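Putative Lipoprotein (Shewanella oneidensis, PDB 3U24) is of unknown function but binds zinc and calcium ions and may be a metal-dependent hydrolase related to metallopeptidases. Local coordinates at residues E244-K249 against S481-G486; W511-L516 against T522-G527; L556-G559 against Y565-Q568. One frame throughout, in Å; residues are numbered along the deposited sequence.

Interaction 1: E244-K249 against S481-G486; sequences ELYEQK and SIHVKG
Tyr246 carries the whole of the 244-249 side of this contact, meeting His483 and Val484 on the last turn of helix 459-485. The two backbones come closest at Tyr246 and His483, whose CA atoms lie 7.2 Å apart, and no hydrogen bond links the segments.

The closest contacts are between carbons. Tyr246 CD2 lies 3.5 Å from His483 CB, so the tyrosine ring rests mainly against the base of the histidine, with His483 CG more distant. Further back along the tyrosine, Val484 CG2 sits 3.9 Å from Tyr246 CG and equally close to its CB. With Tyr246 CG anti to the backbone N (chi1 -169°), the ring is carried across the gap between the helices, one ortho carbon near His483 and the root of the ring near the valine methyl.

The aromatic component is slight. The Tyr246 and His483 planes differ by 26°, but the ring centroids are 6.0 Å apart and the rings barely overlap, so this is not a true stack.

The polar ends are engaged elsewhere. Tyr246 OH bonds to Asp479, one turn earlier on helix 459-485, and thus adds a polar tie between the same two helices. His483 ND1 is hydrogen-bonded to Ile241 N, and NE2 to the carbonyl oxygens of Ala514 and Ser517, which fixes the imidazole's rotation. An alanine in place of Tyr246 would probably leave Asp479 without this hydroxyl and open a gap against His483 CB and the valine methyl.

The 130 Å² buried here is therefore apolar in character, far from the annotated metal sites. Because both buried rings have their heteroatoms satisfied by outside partners, the direct contact between helices 243-254 and 459-485 rests on carbon-to-carbon packing.

Interaction 2: W511-L516 against T522-G527; sequences WRRATL and TSYYSG
Arg513 reaches from helix 504-516 to the ring hydroxyl of Tyr524 on helix 523-542, bridging the short connection between the two helices with one side chain. Its CB points toward the second segment, and CG stands anti to the backbone N. From there the chain runs extended through CD to NE, and neither the methylenes nor NE approach the 522-527 segment within 4.2 Å; they serve as a spacer that delivers the guanidinium.

At the tip, NH2 does the touching. Arg513 NH2 donates to Tyr524 OH at 3.0 Å, with an N-H...O angle of 141°, so the bond is bent. The oxygen nevertheless lies only 4° out of the guanidinium plane, at the edge where an N-H can point. Beyond the hydroxyl, Tyr524 CZ is 4.0 Å from Arg513 NH2, which approaches the ring at its edge rather than over a face. The planes of guanidinium and ring stand 77° apart, which excludes stacking.

Gln520, in the connection, completes the arrangement: its OE1 accepts from Arg513 NH2, and its NE2 bonds to Tyr524 OH. Arginine, glutamine and tyrosine thus form a closed polar set in which the hydroxyl has two nitrogen partners.

The Tyr524 side chain lies about 5 Å from a bound zinc ion and about 4 Å from the side chain of its ligand Glu439 (nearest atoms), so this set is a plausible second-shell element of the site formed by His408, His414 and Glu439. Held by both Arg513 NH2 and Gln520 NE2, the hydroxyl is likely to be restrained in where it sits beside the metal site.

Interaction 3: L556-G559 against Y565-Q568; sequences LSYG and YIRQ
Ile566 packs against Tyr558 where the loop following helix 548-555 turns back on helix 563-571. The close part involves two isoleucine branches. Ile566 CG2 lies 3.8 Å from Tyr558 CD2, reaching the ring obliquely at CD2 and CE2. Alongside it, Ile566 CG1 lies 3.9 Å from Tyr558 CB. The tyrosine is thus touched from CB as far as CE2. Its CG stands anti to the carbonyl carbon (chi1 -62°), which turns the ring toward the helix.

The looser part lies at the isoleucine's far methyl: Ile566 CD1 is 4.0 Å from Gly559 O, a marginal van der Waals contact. The positive phi of Gly559 lets the loop turn here, with no side chain at that position. In contrast to the buried Tyr558 and Ile566, Gln568 on the same helix is exposed and takes no part.

Outside the pair, Met437 of helix 435-451 touches Ile566, and Leu569 and Met570 extend the apolar surround of Tyr558. The tyrosine hydroxyl bonds to Lys554 NZ, and its backbone O to Lys429 NZ. The chemistry is therefore divided: hydrocarbon contact closes the connection between helices 548-555 and 563-571 near the C-terminus, while lysines serve the tyrosine's polar atoms.

Overall arrangement
The three contacts follow one another along the chain within the DUF885 range, in a largely helical fold. Interactions 1 and 2 are direct neighbours, their centres 12 Å apart: beside the polar tie from His483 to helix 504-516, Ile482 CD1 packs on Ala514 CB and on Trp511. Helices 243-254, 459-485, 504-516 and 523-542 therefore meet in one region, although interaction 1 joins segments 232 residues apart and interaction 2 segments only 6 apart. Interaction 3 stands separately, its centre 24 Å from that of interaction 2 and 28 Å from that of interaction 1. Sequence-distant helices are thus joined beside the zinc site of His408, His414 and Glu439, which interaction 2 adjoins.

Interaction 1: E244-K249 against S481-G486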
ATOM      1  N   GLU A 244      -4.081  21.973   5.237  1.00 29.55           N
ATOM      2  CA  GLU A 244      -3.945  22.372   3.849  1.00 30.67           C
ATOM      3  C   GLU A 244      -3.179  21.305   3.049  1.00 27.88           C
ATOM      4  O   GLU A 244      -3.629  20.898   1.980  1.00 26.69           O
ATOM      5  CB  GLU A 244      -3.293  23.749   3.676  1.00 36.10           C
ATOM      6  CG  GLU A 244      -3.346  24.226   2.201  1.00 45.05           C
ATOM      7  CD  GLU A 244      -2.994  25.701   1.938  1.00 56.42           C
ATOM      8  OE1 GLU A 244      -2.098  26.267   2.625  1.00 63.01           O
ATOM      9  OE2 GLU A 244      -3.602  26.304   0.996  1.00 67.10           O
ATOM     10  N   LEU A 245      -2.024  20.885   3.550  1.00 25.05           N
ATOM     11  CA  LEU A 245      -1.219  19.866   2.879  1.00 24.05           C
ATOM     12  C   LEU A 245      -1.916  18.498   2.861  1.00 22.79           C
ATOM     13  O   LEU A 245      -1.780  17.748   1.893  1.00 21.55           O
ATOM     14  CB  LEU A 245       0.179  19.769   3.477  1.00 23.28           C
ATOM     15  CG  LEU A 245       1.083  20.995   3.284  1.00 23.69           C
ATOM     16  CD1 LEU A 245       2.381  20.831   4.082  1.00 22.85           C
ATOM     17  CD2 LEU A 245       1.392  21.251   1.810  1.00 23.10           C
ATOM     18  N   TYR A 246      -2.692  18.214   3.905  1.00 22.04           N
ATOM     19  CA  TYR A 246      -3.298  16.907   4.054  1.00 21.29           C
ATOM     20  C   TYR A 246      -4.378  16.755   3.004  1.00 21.31           C
ATOM     21  O   TYR A 246      -4.386  15.770   2.276  1.00 20.76           O
ATOM     22  CB  TYR A 246      -3.849  16.695   5.459  1.00 21.00           C
ATOM     23  CG  TYR A 246      -4.250  15.264   5.743  1.00 20.21           C
ATOM     24  CD1 TYR A 246      -5.511  14.813   5.403  1.00 20.33           C
ATOM     25  CD2 TYR A 246      -3.387  14.389   6.364  1.00 19.93           C
ATOM     26  CE1 TYR A 246      -5.920  13.527   5.651  1.00 19.94           C
ATOM     27  CE2 TYR A 246      -3.761  13.091   6.619  1.00 20.03           C
ATOM     28  CZ  TYR A 246      -5.057  12.665   6.255  1.00 20.42           C
ATOM     29  OH  TYR A 246      -5.499  11.382   6.494  1.00 20.13           O
ATOM     30  N   GLU A 247      -5.240  17.747   2.879  1.00 21.84           N
ATOM     31  CA  GLU A 247      -6.251  17.737   1.838  1.00 22.09           C
ATOM     32  C   GLU A 247      -5.661  17.660   0.428  1.00 23.07           C
ATOM     33  O   GLU A 247      -6.184  16.922  -0.418  1.00 22.33           O
ATOM     34  CB  GLU A 247      -7.135  18.962   1.936  1.00 22.62           C
ATOM     35  CG  GLU A 247      -8.043  18.997   3.175  1.00 23.11           C
ATOM     36  CD  GLU A 247      -9.217  18.025   3.084  1.00 23.65           C
ATOM     37  OE1 GLU A 247      -9.359  17.292   2.061  1.00 22.77           O
ATOM     38  OE2 GLU A 247     -10.001  17.957   4.056  1.00 24.05           O
ATOM     39  N   GLN A 248      -4.588  18.408   0.155  1.00 24.02           N
ATOM     40  CA  GLN A 248      -3.991  18.374  -1.176  1.00 24.58           C
ATOM     41  C   GLN A 248      -3.415  16.966  -1.381  1.00 23.39           C
ATOM     42  O   GLN A 248      -3.631  16.363  -2.447  1.00 23.82           O
ATOM     43  CB  GLN A 248      -2.921  19.484  -1.408  1.00 27.54           C
ATOM     44  CG  GLN A 248      -3.465  20.911  -1.474  1.00 31.42           C
ATOM     45  CD  GLN A 248      -2.438  22.102  -1.337  1.00 35.18           C
ATOM     46  OE1 GLN A 248      -1.318  21.971  -0.827  1.00 37.72           O
ATOM     47  NE2 GLN A 248      -2.881  23.287  -1.758  1.00 37.80           N
ATOM     48  N   LYS A 249      -2.709  16.414  -0.385  1.00 21.96           N
ATOM     49  CA  LYS A 249      -2.121  15.073  -0.545  1.00 21.51           C
ATOM     50  C   LYS A 249      -3.203  14.001  -0.745  1.00 20.48           C
ATOM     51  O   LYS A 249      -3.045  13.090  -1.549  1.00 19.24           O
ATOM     52  CB  LYS A 249      -1.229  14.695   0.641  1.00 21.93           C
ATOM     53  CG  LYS A 249      -0.404  13.414   0.450  1.00 22.33           C
ATOM     54  CD  LYS A 249       0.693  13.307   1.533  1.00 23.21           C
ATOM     55  CE  LYS A 249       1.787  12.275   1.255  1.00 23.37           C
ATOM     56  NZ  LYS A 249       1.280  10.903   1.162  1.00 24.54           N
ATOM     57  N   SER A 481      -6.828  12.610  12.374  1.00 21.58           N
ATOM     58  CA  SER A 481      -6.752  13.325  13.646  1.00 22.30           C
ATOM     59  C   SER A 481      -5.322  13.689  14.024  1.00 22.25           C
ATOM     60  O   SER A 481      -5.098  14.750  14.560  1.00 22.54           O
ATOM     61  CB  SER A 481      -7.462  12.572  14.757  1.00 22.22           C
ATOM     62  OG  SER A 481      -8.807  12.299  14.343  1.00 22.67           O
ATOM     63  N   ILE A 482      -4.373  12.828  13.709  1.00 22.33           N
ATOM     64  CA  ILE A 482      -2.962  13.084  13.993  1.00 23.22           C
ATOM     65  C   ILE A 482      -2.443  14.275  13.174  1.00 22.93           C
ATOM     66  O   ILE A 482      -1.871  15.193  13.710  1.00 23.48           O
ATOM     67  CB  ILE A 482      -2.122  11.809  13.715  1.00 23.72           C
ATOM     68  CG1 ILE A 482      -2.346  10.806  14.843  1.00 24.55           C
ATOM     69  CG2 ILE A 482      -0.623  12.121  13.593  1.00 24.75           C
ATOM     70  CD1 ILE A 482      -1.694   9.453  14.583  1.00 24.09           C
ATOM     71  N   HIS A 483      -2.709  14.279  11.881  1.00 22.42           N
ATOM     72  CA  HIS A 483      -2.161  15.277  10.982  1.00 22.79           C
ATOM     73  C   HIS A 483      -2.922  16.587  10.925  1.00 23.73           C
ATOM     74  O   HIS A 483      -2.338  17.626  10.602  1.00 22.75           O
ATOM     75  CB  HIS A 483      -2.025  14.665   9.612  1.00 21.96           C
ATOM     76  CG  HIS A 483      -0.911  13.694   9.554  1.00 22.07           C
ATOM     77  ND1 HIS A 483       0.372  14.089   9.607  1.00 22.55           N
ATOM     78  CD2 HIS A 483      -0.894  12.307   9.574  1.00 21.65           C
ATOM     79  CE1 HIS A 483       1.158  13.013   9.622  1.00 21.97           C
ATOM     80  NE2 HIS A 483       0.389  11.924   9.572  1.00 21.17           N
ATOM     81  N   VAL A 484      -4.208  16.547  11.280  1.00 23.90           N
ATOM     82  CA  VAL A 484      -5.077  17.692  11.148  1.00 24.38           C
ATOM     83  C   VAL A 484      -5.556  18.202  12.498  1.00 26.23           C
ATOM     84  O   VAL A 484      -5.790  19.405  12.646  1.00 26.98           O
ATOM     85  CB  VAL A 484      -6.305  17.404  10.214  1.00 24.02           C
ATOM     86  CG1 VAL A 484      -7.202  18.656  10.071  1.00 23.94           C
ATOM     87  CG2 VAL A 484      -5.802  16.977   8.842  1.00 22.79           C
ATOM     88  N   LYS A 485      -5.715  17.316  13.471  1.00 26.88           N
ATOM     89  CA  LYS A 485      -6.409  17.704  14.711  1.00 29.00           C
ATOM     90  C   LYS A 485      -5.540  17.549  15.956  1.00 28.11           C
ATOM     91  O   LYS A 485      -6.061  17.565  17.065  1.00 29.31           O
ATOM     92  CB  LYS A 485      -7.690  16.872  14.905  1.00 29.51           C
ATOM     93  CG  LYS A 485      -8.710  17.008  13.802  1.00 30.43           C
ATOM     94  CD  LYS A 485      -9.875  16.061  14.057  1.00 31.54           C
ATOM     95  CE  LYS A 485     -10.806  16.516  15.176  1.00 32.51           C
ATOM     96  NZ  LYS A 485     -11.788  17.483  14.613  1.00 36.40           N
ATOM     97  N   GLY A 486      -4.240  17.372  15.776  1.00 27.73           N
ATOM     98  CA  GLY A 486      -3.313  17.259  16.919  1.00 28.76           C
ATOM     99  C   GLY A 486      -3.566  16.106  17.892  1.00 28.96           C
ATOM    100  O   GLY A 486      -3.295  16.243  19.063  1.00 30.65           O
TER

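Interaction 2: W511-L516 against T522-G527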
ATOM      1  N   TRP A 511       0.427   3.922  15.502  1.00 25.65           N
ATOM      2  CA  TRP A 511       0.901   5.255  15.818  1.00 25.80           C
ATOM      3  C   TRP A 511       2.176   5.594  15.041  1.00 26.82           C
ATOM      4  O   TRP A 511       2.260   6.642  14.385  1.00 25.27           O
ATOM      5  CB  TRP A 511       1.138   5.377  17.324  1.00 25.88           C
ATOM      6  CG  TRP A 511       1.961   6.568  17.699  1.00 25.43           C
ATOM      7  CD1 TRP A 511       3.297   6.590  18.064  1.00 25.67           C
ATOM      8  CD2 TRP A 511       1.532   7.971  17.734  1.00 25.53           C
ATOM      9  NE1 TRP A 511       3.710   7.891  18.316  1.00 25.93           N
ATOM     10  CE2 TRP A 511       2.700   8.752  18.150  1.00 25.19           C
ATOM     11  CE3 TRP A 511       0.331   8.629  17.519  1.00 25.44           C
ATOM     12  CZ2 TRP A 511       2.648  10.115  18.301  1.00 26.14           C
ATOM     13  CZ3 TRP A 511       0.295  10.008  17.664  1.00 25.21           C
ATOM     14  CH2 TRP A 511       1.415  10.731  18.060  1.00 25.85           C
ATOM     15  N   ARG A 512       3.170   4.712  15.123  1.00 27.46           N
ATOM     16  CA  ARG A 512       4.430   4.914  14.426  1.00 29.93           C
ATOM     17  C   ARG A 512       4.236   5.132  12.925  1.00 28.33           C
ATOM     18  O   ARG A 512       4.809   6.035  12.339  1.00 27.07           O
ATOM     19  CB  ARG A 512       5.375   3.732  14.641  1.00 34.55           C
ATOM     20  CG  ARG A 512       6.773   3.965  14.054  1.00 40.29           C
ATOM     21  CD  ARG A 512       7.707   2.772  14.304  1.00 48.01           C
ATOM     22  NE  ARG A 512       9.132   3.086  14.058  1.00 51.23           N
ATOM     23  CZ  ARG A 512       9.817   2.735  12.966  1.00 55.06           C
ATOM     24  NH1 ARG A 512       9.225   2.044  11.980  1.00 56.50           N
ATOM     25  NH2 ARG A 512      11.111   3.078  12.857  1.00 56.74           N
ATOM     26  N   ARG A 513       3.420   4.295  12.320  1.00 28.02           N
ATOM     27  CA  ARG A 513       3.149   4.380  10.889  1.00 30.48           C
ATOM     28  C   ARG A 513       2.523   5.751  10.508  1.00 28.37           C
ATOM     29  O   ARG A 513       2.886   6.353   9.476  1.00 28.46           O
ATOM     30  CB  ARG A 513       2.250   3.214  10.502  1.00 31.95           C
ATOM     31  CG  ARG A 513       1.839   3.147   9.054  1.00 33.77           C
ATOM     32  CD  ARG A 513       1.191   1.793   8.818  1.00 35.75           C
ATOM     33  NE  ARG A 513       0.497   1.745   7.545  1.00 38.24           N
ATOM     34  CZ  ARG A 513      -0.289   0.745   7.152  1.00 38.12           C
ATOM     35  NH1 ARG A 513      -0.477  -0.315   7.947  1.00 38.09           N
ATOM     36  NH2 ARG A 513      -0.893   0.824   5.963  1.00 36.61           N
ATOM     37  N   ALA A 514       1.634   6.247  11.369  1.00 26.95           N
ATOM     38  CA  ALA A 514       0.981   7.560  11.190  1.00 25.76           C
ATOM     39  C   ALA A 514       1.917   8.736  11.437  1.00 25.93           C
ATOM     40  O   ALA A 514       1.676   9.816  10.899  1.00 27.45           O
ATOM     41  CB  ALA A 514      -0.239   7.684  12.075  1.00 24.54           C
ATOM     42  N   THR A 515       2.967   8.548  12.233  1.00 24.85           N
ATOM     43  CA  THR A 515       3.932   9.592  12.446  1.00 25.55           C
ATOM     44  C   THR A 515       4.840   9.701  11.239  1.00 25.46           C
ATOM     45  O   THR A 515       5.372  10.769  10.967  1.00 26.92           O
ATOM     46  CB  THR A 515       4.821   9.360  13.698  1.00 27.81           C
ATOM     47  OG1 THR A 515       5.652   8.176  13.551  1.00 29.78           O
ATOM     48  CG2 THR A 515       3.990   9.214  14.945  1.00 28.20           C
ATOM     49  N   LEU A 516       5.029   8.605  10.514  1.00 24.50           N
ATOM     50  CA  LEU A 516       6.005   8.556   9.426  1.00 25.31           C
ATOM     51  C   LEU A 516       5.388   8.681   8.043  1.00 25.30           C
ATOM     52  O   LEU A 516       6.061   9.013   7.106  1.00 26.97           O
ATOM     53  CB  LEU A 516       6.872   7.274   9.525  1.00 24.53           C
ATOM     54  CG  LEU A 516       7.866   7.275  10.717  1.00 25.27           C
ATOM     55  CD1 LEU A 516       8.518   5.899  10.937  1.00 24.63           C
ATOM     56  CD2 LEU A 516       8.921   8.356  10.540  1.00 24.37           C
ATOM     57  N   THR A 522      -5.796   6.171   5.184  1.00 22.06           N
ATOM     58  CA  THR A 522      -7.209   6.370   4.818  1.00 22.67           C
ATOM     59  C   THR A 522      -7.670   5.573   3.570  1.00 22.67           C
ATOM     60  O   THR A 522      -8.862   5.481   3.295  1.00 22.49           O
ATOM     61  CB  THR A 522      -7.538   7.862   4.556  1.00 23.59           C
ATOM     62  OG1 THR A 522      -6.926   8.263   3.323  1.00 22.90           O
ATOM     63  CG2 THR A 522      -7.026   8.763   5.698  1.00 22.30           C
ATOM     64  N   SER A 523      -6.741   4.954   2.833  1.00 23.37           N
ATOM     65  CA  SER A 523      -7.047   4.445   1.507  1.00 23.05           C
ATOM     66  C   SER A 523      -8.096   3.346   1.568  1.00 23.62           C
ATOM     67  O   SER A 523      -9.006   3.270   0.709  1.00 23.10           O
ATOM     68  CB  SER A 523      -5.765   4.006   0.757  1.00 24.34           C
ATOM     69  OG  SER A 523      -5.068   2.955   1.395  1.00 25.72           O
ATOM     70  N   TYR A 524      -8.008   2.534   2.614  1.00 23.12           N
ATOM     71  CA  TYR A 524      -8.881   1.370   2.758  1.00 22.88           C
ATOM     72  C   TYR A 524     -10.327   1.793   2.891  1.00 21.80           C
ATOM     73  O   TYR A 524     -11.206   1.309   2.148  1.00 21.20           O
ATOM     74  CB  TYR A 524      -8.478   0.520   3.947  1.00 24.39           C
ATOM     75  CG  TYR A 524      -7.005   0.245   3.978  1.00 26.53           C
ATOM     76  CD1 TYR A 524      -6.132   1.152   4.596  1.00 27.16           C
ATOM     77  CD2 TYR A 524      -6.477  -0.902   3.404  1.00 27.61           C
ATOM     78  CE1 TYR A 524      -4.781   0.934   4.617  1.00 28.96           C
ATOM     79  CE2 TYR A 524      -5.109  -1.134   3.412  1.00 27.93           C
ATOM     80  CZ  TYR A 524      -4.277  -0.228   4.022  1.00 28.75           C
ATOM     81  OH  TYR A 524      -2.931  -0.403   4.061  1.00 29.13           O
ATOM     82  N   TYR A 525     -10.585   2.709   3.813  1.00 20.27           N
ATOM     83  CA  TYR A 525     -11.949   3.116   4.084  1.00 19.90           C
ATOM     84  C   TYR A 525     -12.500   3.996   2.952  1.00 19.62           C
ATOM     85  O   TYR A 525     -13.670   3.934   2.622  1.00 18.59           O
ATOM     86  CB  TYR A 525     -12.008   3.878   5.395  1.00 19.77           C
ATOM     87  CG  TYR A 525     -13.373   4.332   5.781  1.00 19.88           C
ATOM     88  CD1 TYR A 525     -14.366   3.426   6.093  1.00 20.29           C
ATOM     89  CD2 TYR A 525     -13.661   5.678   5.872  1.00 20.87           C
ATOM     90  CE1 TYR A 525     -15.631   3.844   6.446  1.00 20.94           C
ATOM     91  CE2 TYR A 525     -14.906   6.119   6.266  1.00 21.24           C
ATOM     92  CZ  TYR A 525     -15.875   5.193   6.561  1.00 21.65           C
ATOM     93  OH  TYR A 525     -17.113   5.662   6.884  1.00 23.90           O
ATOM     94  N   SER A 526     -11.649   4.862   2.418  1.00 19.47           N
ATOM     95  CA  SER A 526     -12.069   5.758   1.363  1.00 20.13           C
ATOM     96  C   SER A 526     -12.595   4.998   0.145  1.00 19.74           C
ATOM     97  O   SER A 526     -13.708   5.240  -0.294  1.00 20.25           O
ATOM     98  CB  SER A 526     -10.927   6.650   0.972  1.00 20.62           C
ATOM     99  OG  SER A 526     -11.322   7.409  -0.144  1.00 22.13           O
ATOM    100  N   GLY A 527     -11.859   4.021  -0.330  1.00 19.30           N
ATOM    101  CA  GLY A 527     -12.347   3.230  -1.462  1.00 19.68           C
ATOM    102  C   GLY A 527     -13.574   2.397  -1.140  1.00 20.21           C
ATOM    103  O   GLY A 527     -14.517   2.350  -1.924  1.00 19.12           O
TER

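Interaction 3: L556-G559 against Y565-Q568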
ATOM      1  N   LEU A 556     -15.586  -3.877 -12.334  1.00 22.56           N
ATOM      2  CA  LEU A 556     -14.252  -4.415 -12.397  1.00 22.10           C
ATOM      3  C   LEU A 556     -13.627  -4.308 -13.791  1.00 23.11           C
ATOM      4  O   LEU A 556     -12.452  -4.614 -13.941  1.00 23.19           O
ATOM      5  CB  LEU A 556     -14.223  -5.865 -11.945  1.00 21.71           C
ATOM      6  CG  LEU A 556     -14.675  -6.145 -10.520  1.00 21.30           C
ATOM      7  CD1 LEU A 556     -15.018  -7.608 -10.326  1.00 20.84           C
ATOM      8  CD2 LEU A 556     -13.609  -5.666  -9.534  1.00 20.56           C
ATOM      9  N   SER A 557     -14.351  -3.814 -14.782  1.00 23.77           N
ATOM     10  CA  SER A 557     -13.874  -3.898 -16.173  1.00 25.17           C
ATOM     11  C   SER A 557     -12.915  -2.778 -16.499  1.00 26.54           C
ATOM     12  O   SER A 557     -12.212  -2.880 -17.462  1.00 28.90           O
ATOM     13  CB  SER A 557     -15.034  -3.859 -17.193  1.00 25.88           C
ATOM     14  OG  SER A 557     -15.752  -2.629 -17.146  1.00 25.91           O
ATOM     15  N   TYR A 558     -12.854  -1.737 -15.680  1.00 27.09           N
ATOM     16  CA  TYR A 558     -11.988  -0.592 -15.935  1.00 28.40           C
ATOM     17  C   TYR A 558     -10.578  -0.752 -15.347  1.00 28.61           C
ATOM     18  O   TYR A 558      -9.700   0.072 -15.607  1.00 28.94           O
ATOM     19  CB  TYR A 558     -12.652   0.666 -15.344  1.00 29.28           C
ATOM     20  CG  TYR A 558     -13.986   0.972 -15.981  1.00 29.97           C
ATOM     21  CD1 TYR A 558     -14.054   1.734 -17.135  1.00 31.49           C
ATOM     22  CD2 TYR A 558     -15.150   0.464 -15.477  1.00 29.57           C
ATOM     23  CE1 TYR A 558     -15.250   2.011 -17.738  1.00 31.57           C
ATOM     24  CE2 TYR A 558     -16.364   0.735 -16.078  1.00 30.49           C
ATOM     25  CZ  TYR A 558     -16.403   1.517 -17.193  1.00 31.48           C
ATOM     26  OH  TYR A 558     -17.601   1.786 -17.818  1.00 35.37           O
ATOM     27  N   GLY A 559     -10.361  -1.796 -14.560  1.00 27.89           N
ATOM     28  CA  GLY A 559      -9.091  -1.952 -13.855  1.00 27.95           C
ATOM     29  C   GLY A 559      -8.957  -0.959 -12.705  1.00 27.55           C
ATOM     30  O   GLY A 559      -9.940  -0.373 -12.248  1.00 26.32           O
ATOM     31  N   TYR A 565     -13.787   7.880 -11.102  1.00 27.56           N
ATOM     32  CA  TYR A 565     -13.756   7.843 -12.549  1.00 29.90           C
ATOM     33  C   TYR A 565     -14.589   6.664 -13.068  1.00 28.24           C
ATOM     34  O   TYR A 565     -15.306   6.794 -14.064  1.00 27.50           O
ATOM     35  CB  TYR A 565     -12.290   7.868 -13.055  1.00 32.92           C
ATOM     36  CG  TYR A 565     -11.624   9.249 -12.839  1.00 35.94           C
ATOM     37  CD1 TYR A 565     -12.275  10.464 -13.294  1.00 40.34           C
ATOM     38  CD2 TYR A 565     -10.382   9.365 -12.192  1.00 36.32           C
ATOM     39  CE1 TYR A 565     -11.698  11.732 -13.093  1.00 40.09           C
ATOM     40  CE2 TYR A 565      -9.789  10.624 -11.996  1.00 37.98           C
ATOM     41  CZ  TYR A 565     -10.444  11.816 -12.446  1.00 39.44           C
ATOM     42  OH  TYR A 565      -9.855  13.087 -12.264  1.00 40.17           O
ATOM     43  N   ILE A 566     -14.514   5.536 -12.378  1.00 26.47           N
ATOM     44  CA  ILE A 566     -15.354   4.405 -12.716  1.00 26.76           C
ATOM     45  C   ILE A 566     -16.836   4.767 -12.593  1.00 27.32           C
ATOM     46  O   ILE A 566     -17.620   4.480 -13.506  1.00 28.25           O
ATOM     47  CB  ILE A 566     -15.067   3.165 -11.879  1.00 25.40           C
ATOM     48  CG1 ILE A 566     -13.643   2.653 -12.153  1.00 24.96           C
ATOM     49  CG2 ILE A 566     -16.099   2.077 -12.179  1.00 25.20           C
ATOM     50  CD1 ILE A 566     -13.169   1.647 -11.107  1.00 23.05           C
ATOM     51  N   ARG A 567     -17.188   5.452 -11.517  1.00 27.69           N
ATOM     52  CA  ARG A 567     -18.543   5.948 -11.332  1.00 28.79           C
ATOM     53  C   ARG A 567     -18.957   6.845 -12.487  1.00 29.95           C
ATOM     54  O   ARG A 567     -20.034   6.690 -13.045  1.00 29.49           O
ATOM     55  CB  ARG A 567     -18.642   6.746 -10.049  1.00 29.08           C
ATOM     56  CG  ARG A 567     -19.982   7.428  -9.837  1.00 30.23           C
ATOM     57  CD  ARG A 567     -20.097   8.067  -8.430  1.00 30.38           C
ATOM     58  NE  ARG A 567     -21.359   8.820  -8.386  1.00 32.83           N
ATOM     59  CZ  ARG A 567     -21.531  10.045  -8.886  1.00 32.72           C
ATOM     60  NH1 ARG A 567     -20.527  10.717  -9.435  1.00 33.43           N
ATOM     61  NH2 ARG A 567     -22.705  10.611  -8.814  1.00 33.13           N
ATOM     62  N   GLN A 568     -18.112   7.816 -12.812  1.00 31.44           N
ATOM     63  CA  GLN A 568     -18.435   8.792 -13.871  1.00 34.17           C
ATOM     64  C   GLN A 568     -18.644   8.052 -15.213  1.00 32.78           C
ATOM     65  O   GLN A 568     -19.593   8.345 -15.933  1.00 33.59           O
ATOM     66  CB  GLN A 568     -17.323   9.860 -13.969  1.00 38.83           C
ATOM     67  CG  GLN A 568     -17.678  11.162 -14.685  1.00 46.64           C
ATOM     68  CD  GLN A 568     -16.717  12.354 -14.367  1.00 55.11           C
ATOM     69  OE1 GLN A 568     -16.061  12.427 -13.293  1.00 59.34           O
ATOM     70  NE2 GLN A 568     -16.655  13.314 -15.310  1.00 59.25           N
TER